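Local coordinates for magnesium and cobalt efflux protein (Bordetella parapertussis, PDB 3JTF) that probably takes part in magnesium and cobalt transport, the piece described here being its CBS domain pair, which binds AMP, at residues 18-23 against 31-36; 79-84 against 91-96. All blocks are in the same frame, centred on the assembly; numbering follows the deposited sequence.

Contact 1. Residues 18-23 against 31-36. With AMP (adenosine monophosphate), chain F.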
# COMPACT_ATOMS: atom_id res chain seq x y z
N ASP B 18 5.45 -0.13 -13.58
CA ASP B 18 6.08 1.12 -13.24
C ASP B 18 7.37 0.77 -12.52
O ASP B 18 7.35 0.21 -11.39
CB ASP B 18 5.19 1.99 -12.34
CG ASP B 18 3.97 2.52 -13.07
OD1 ASP B 18 4.12 2.94 -14.24
OD2 ASP B 18 2.86 2.53 -12.51
N LEU B 19 8.49 1.09 -13.16
CA LEU B 19 9.83 0.73 -12.68
C LEU B 19 10.60 1.95 -12.39
O LEU B 19 10.29 3.00 -12.94
CB LEU B 19 10.61 0.05 -13.79
CG LEU B 19 10.01 -1.20 -14.42
CD1 LEU B 19 10.92 -1.78 -15.49
CD2 LEU B 19 9.81 -2.18 -13.35
N LEU B 20 11.64 1.83 -11.58
CA LEU B 20 12.56 2.94 -11.33
C LEU B 20 13.98 2.56 -11.76
O LEU B 20 14.45 1.48 -11.46
CB LEU B 20 12.55 3.28 -9.83
CG LEU B 20 11.24 3.84 -9.24
CD1 LEU B 20 11.35 4.12 -7.74
CD2 LEU B 20 10.81 5.11 -9.99
N ASP B 21 14.66 3.49 -12.42
CA ASP B 21 16.04 3.32 -12.83
C ASP B 21 16.92 3.91 -11.72
O ASP B 21 16.89 5.14 -11.49
CB ASP B 21 16.26 4.08 -14.12
CG ASP B 21 17.70 4.11 -14.58
OD1 ASP B 21 18.63 3.67 -13.90
OD2 ASP B 21 17.86 4.65 -15.68
N ILE B 22 17.73 3.07 -11.11
CA ILE B 22 18.53 3.45 -9.96
C ILE B 22 19.53 4.59 -10.32
O ILE B 22 19.97 5.28 -9.44
CB ILE B 22 19.28 2.24 -9.35
CG1 ILE B 22 19.90 2.55 -7.96
CG2 ILE B 22 20.44 1.79 -10.27
CD1 ILE B 22 18.93 2.90 -6.93
N SER B 23 19.86 4.78 -11.60
CA SER B 23 20.83 5.80 -12.01
C SER B 23 20.25 7.21 -12.10
O SER B 23 21.00 8.16 -12.27
CB SER B 23 21.44 5.45 -13.37
OG SER B 23 22.04 4.15 -13.34
N ALA B 31 9.90 12.69 -8.61
CA ALA B 31 8.86 13.08 -9.56
C ALA B 31 8.17 11.85 -10.18
O ALA B 31 6.95 11.81 -10.29
CB ALA B 31 9.45 14.01 -10.66
N THR B 32 8.92 10.84 -10.56
CA THR B 32 8.32 9.64 -11.16
C THR B 32 7.37 8.97 -10.17
O THR B 32 6.24 8.63 -10.52
CB THR B 32 9.40 8.64 -11.59
OG1 THR B 32 10.28 9.29 -12.50
CG2 THR B 32 8.79 7.35 -12.23
N ILE B 33 7.83 8.80 -8.94
CA ILE B 33 7.07 8.13 -7.90
C ILE B 33 5.78 8.89 -7.60
O ILE B 33 4.69 8.30 -7.61
CB ILE B 33 7.91 7.99 -6.62
CG1 ILE B 33 9.06 6.98 -6.81
CG2 ILE B 33 7.03 7.58 -5.46
CD1 ILE B 33 10.15 7.05 -5.69
N ILE B 34 5.89 10.20 -7.40
CA ILE B 34 4.71 11.06 -7.08
C ILE B 34 3.66 11.00 -8.19
O ILE B 34 2.47 11.05 -7.92
CB ILE B 34 5.12 12.54 -6.86
CG1 ILE B 34 5.95 12.71 -5.60
CG2 ILE B 34 3.89 13.46 -6.73
CD1 ILE B 34 6.86 13.94 -5.68
N GLU B 35 4.09 10.89 -9.44
CA GLU B 35 3.13 10.77 -10.54
C GLU B 35 2.38 9.45 -10.59
O GLU B 35 1.40 9.34 -11.33
CB GLU B 35 3.83 10.92 -11.88
CG GLU B 35 4.31 12.31 -12.14
CD GLU B 35 5.12 12.40 -13.43
OE1 GLU B 35 5.44 11.35 -14.06
OE2 GLU B 35 5.42 13.56 -13.79
N THR B 36 2.85 8.42 -9.89
CA THR B 36 2.21 7.13 -10.04
C THR B 36 1.49 6.93 -8.76
O THR B 36 2.01 7.25 -7.67
CB THR B 36 3.21 5.97 -10.18
OG1 THR B 36 3.67 5.64 -8.87
CG2 THR B 36 4.37 6.32 -11.04
P AMP F . -0.74 -0.41 -5.12
O1P AMP F . 0.63 -0.68 -4.61
O2P AMP F . -1.79 -0.24 -4.08
O3P AMP F . -0.76 0.68 -6.15
O5' AMP F . -1.22 -1.67 -5.98
C5' AMP F . -2.46 -1.58 -6.68
C4' AMP F . -2.34 -2.44 -7.90
O4' AMP F . -1.50 -1.89 -8.93
C3' AMP F . -1.66 -3.76 -7.51
O3' AMP F . -2.57 -4.65 -6.86
C2' AMP F . -1.22 -4.20 -8.86
O2' AMP F . -2.50 -4.50 -9.54
C1' AMP F . -0.60 -2.90 -9.39
N9 AMP F . 0.80 -2.45 -9.03
C8 AMP F . 1.41 -2.27 -7.83
N7 AMP F . 2.67 -1.78 -7.98
C5 AMP F . 2.86 -1.60 -9.31
C6 AMP F . 3.94 -1.09 -10.17
N6 AMP F . 5.10 -0.70 -9.64
N1 AMP F . 3.75 -1.10 -11.51
C2 AMP F . 2.60 -1.49 -12.06
N3 AMP F . 1.55 -1.92 -11.34
C4 AMP F . 1.64 -2.02 -9.98
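L20 reaches from its strand toward helix 26-35, where one methyl packs on I33 and the other rests on T32 while also bordering I33. L20 CD1 meets I33 CD1 at 3.8 Å, the two side chains crossing at about a right angle, while L20 CD2 lies 3.8 Å from T32 CG2, where the side chains run past one another in opposite directions. The T32 methyl is available because CG2 stands anti to the backbone N; this leaves OG1 beside that N, hydrogen-bonded to the carbonyl of Q28 one turn back. The setting is the first crossover of a CBS domain: strand 20-21, helix 26-35 and strand 40-44 form a beta-alpha-beta unit, and F41 and L55 also pack on L20. Nearer the nucleotide the fit is looser, with OD2 of D18 4.2 Å from CB of T36. D18 reads the adenine edge through its backbone instead: its N donates to N1 of AMP over 2.8 Å, nearly straight at 170°, and its O accepts from N6 of AMP at 3.0 Å. T36 OG1 donates to I33 O at 3.1 Å, in the plane of that carbonyl and on a lone pair. That carbonyl oxygen also accepts from T36 N and from NZ of K58 of the second subunit, which bonds the T36 O as well.

Contact 2. Residues 79-84 against 91-96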
# COMPACT_ATOMS: atom_id res chain seq x y z
N VAL B 79 11.28 -10.79 -4.52
CA VAL B 79 10.89 -12.20 -4.57
C VAL B 79 10.49 -12.50 -6.00
O VAL B 79 9.60 -11.83 -6.57
CB VAL B 79 9.73 -12.46 -3.60
CG1 VAL B 79 9.40 -13.94 -3.53
CG2 VAL B 79 10.12 -11.94 -2.17
N PHE B 80 11.17 -13.45 -6.63
CA PHE B 80 10.86 -13.87 -7.97
C PHE B 80 10.05 -15.17 -7.94
O PHE B 80 10.47 -16.12 -7.32
CB PHE B 80 12.14 -14.11 -8.81
CG PHE B 80 12.95 -12.87 -9.03
CD1 PHE B 80 12.69 -12.04 -10.11
CD2 PHE B 80 13.96 -12.53 -8.15
CE1 PHE B 80 13.42 -10.84 -10.32
CE2 PHE B 80 14.69 -11.35 -8.32
CZ PHE B 80 14.42 -10.49 -9.42
N ILE B 81 8.86 -15.16 -8.53
CA ILE B 81 7.99 -16.34 -8.52
C ILE B 81 7.63 -16.79 -9.93
O ILE B 81 7.44 -15.96 -10.85
CB ILE B 81 6.69 -16.11 -7.68
CG1 ILE B 81 5.75 -15.15 -8.38
CG2 ILE B 81 7.03 -15.64 -6.22
CD1 ILE B 81 4.30 -15.04 -7.76
N PRO B 82 7.49 -18.11 -10.12
CA PRO B 82 7.11 -18.55 -11.45
C PRO B 82 5.67 -18.23 -11.84
O PRO B 82 4.75 -18.21 -11.00
CB PRO B 82 7.30 -20.10 -11.41
CG PRO B 82 7.32 -20.45 -10.03
CD PRO B 82 7.82 -19.23 -9.23
N GLU B 83 5.49 -18.09 -13.14
CA GLU B 83 4.17 -17.90 -13.73
C GLU B 83 3.20 -18.99 -13.35
O GLU B 83 2.01 -18.75 -13.31
CB GLU B 83 4.27 -17.91 -15.27
CG GLU B 83 4.46 -16.59 -15.84
CD GLU B 83 4.53 -16.60 -17.36
OE1 GLU B 83 4.01 -17.51 -18.01
OE2 GLU B 83 5.10 -15.66 -17.91
N VAL B 84 3.71 -20.20 -13.18
CA VAL B 84 2.86 -21.34 -12.93
C VAL B 84 2.40 -21.44 -11.46
O VAL B 84 1.61 -22.31 -11.14
CB VAL B 84 3.53 -22.68 -13.36
CG1 VAL B 84 3.71 -22.72 -14.90
CG2 VAL B 84 4.86 -22.96 -12.58
N LEU B 91 -1.22 -16.93 -2.04
CA LEU B 91 -1.93 -16.18 -1.01
C LEU B 91 -1.35 -16.47 0.40
O LEU B 91 -1.11 -15.56 1.16
CB LEU B 91 -3.41 -16.50 -1.03
CG LEU B 91 -4.19 -15.70 0.02
CD1 LEU B 91 -3.90 -14.19 -0.02
CD2 LEU B 91 -5.72 -15.98 -0.16
N ARG B 92 -1.16 -17.75 0.71
CA ARG B 92 -0.61 -18.16 1.98
C ARG B 92 0.80 -17.62 2.15
O ARG B 92 1.18 -17.23 3.24
CB ARG B 92 -0.59 -19.70 2.07
CG ARG B 92 -1.99 -20.34 2.08
CD ARG B 92 -1.97 -21.82 2.40
NE ARG B 92 -1.76 -22.03 3.84
CZ ARG B 92 -1.71 -23.23 4.45
NH1 ARG B 92 -1.78 -24.35 3.74
NH2 ARG B 92 -1.53 -23.30 5.77
N GLU B 93 1.58 -17.65 1.07
CA GLU B 93 2.95 -17.13 1.07
C GLU B 93 3.01 -15.64 1.39
O GLU B 93 3.72 -15.18 2.32
CB GLU B 93 3.63 -17.42 -0.26
CG GLU B 93 5.05 -16.79 -0.42
CD GLU B 93 5.71 -17.13 -1.75
OE1 GLU B 93 5.04 -17.72 -2.62
OE2 GLU B 93 6.92 -16.84 -1.92
N PHE B 94 2.23 -14.88 0.63
CA PHE B 94 2.11 -13.45 0.84
C PHE B 94 1.58 -13.10 2.25
O PHE B 94 2.11 -12.20 2.89
CB PHE B 94 1.13 -12.86 -0.18
CG PHE B 94 1.71 -12.47 -1.52
CD1 PHE B 94 2.99 -11.98 -1.65
CD2 PHE B 94 0.90 -12.52 -2.66
CE1 PHE B 94 3.48 -11.59 -2.91
CE2 PHE B 94 1.37 -12.13 -3.90
CZ PHE B 94 2.67 -11.65 -4.04
N ARG B 95 0.55 -13.80 2.73
CA ARG B 95 -0.01 -13.51 4.05
C ARG B 95 1.04 -13.68 5.16
O ARG B 95 1.03 -12.94 6.14
CB ARG B 95 -1.22 -14.40 4.37
CG ARG B 95 -2.58 -13.91 3.81
CD ARG B 95 -3.70 -14.94 4.12
NE ARG B 95 -5.05 -14.58 3.64
CZ ARG B 95 -6.05 -15.44 3.63
NH1 ARG B 95 -5.85 -16.67 4.06
NH2 ARG B 95 -7.27 -15.09 3.21
N ALA B 96 1.93 -14.66 5.00
CA ALA B 96 2.96 -14.96 6.00
C ALA B 96 4.24 -14.08 5.84
O ALA B 96 5.08 -14.01 6.75
CB ALA B 96 3.33 -16.47 5.95
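V79 overlaps the carboxylate end of E93, its CG1 methyl coming to 4.1 Å from OE2 of E93 as the two side chains run alongside one another, pointing opposite ways. I81, two residues on, brings CG2 to 4.5 Å from OE2 of E93. Both are loose approaches of a methyl to a carboxylate oxygen, that of I81 at the limit of contact, and together with the small buried surface of 89 Å² they describe a light touch between widely spaced backbones: the CA atoms of I81 and E93 are 10.9 Å apart. What spans the gap is the length of the glutamate. With CG anti to the backbone N (chi1 174°) and the chain extended beyond it, E93 carries its carboxylate straight out from helix 87-96 toward the strand. The arrangement belongs to the second CBS domain, in which strand 80-82, helix 87-96 and strand 101-105 make a beta-alpha-beta unit; strand 80-82 lies parallel to strand 101-105, and the backbone of I81 is hydrogen-bonded to I103 and I105. The other carboxylate oxygen of E93, OE1, forms a salt bridge with K85, in the connection between strand and helix, which would offset the negative charge set beside two aliphatic residues. The ring of F94 packs on M117. L91, nearly a turn earlier, rests on M117, L121 and I124 of helix 117-126 and on V125 of the second subunit.

How the contacts relate
From the N terminus, contact 1 comes first: it closes the short loop from strand 20-21 into helix 26-35, within the first CBS domain. The chain then continues through strands 40-44 and 51-56 before contact 2 closes a similar strand-to-helix loop, from 80-82 into 87-96, in the second. The two are in series, neither enclosing nor crossing the other, and lie on opposite sides of the chain's centre, about 24 Å apart between centres. Each ties the opening strand of a beta-alpha-beta unit to its helix. D18 of contact 1 bonds AMP directly, whereas the side chain of I81 in contact 2 is about 12 Å from the bound AMP; both contacts reach the second subunit.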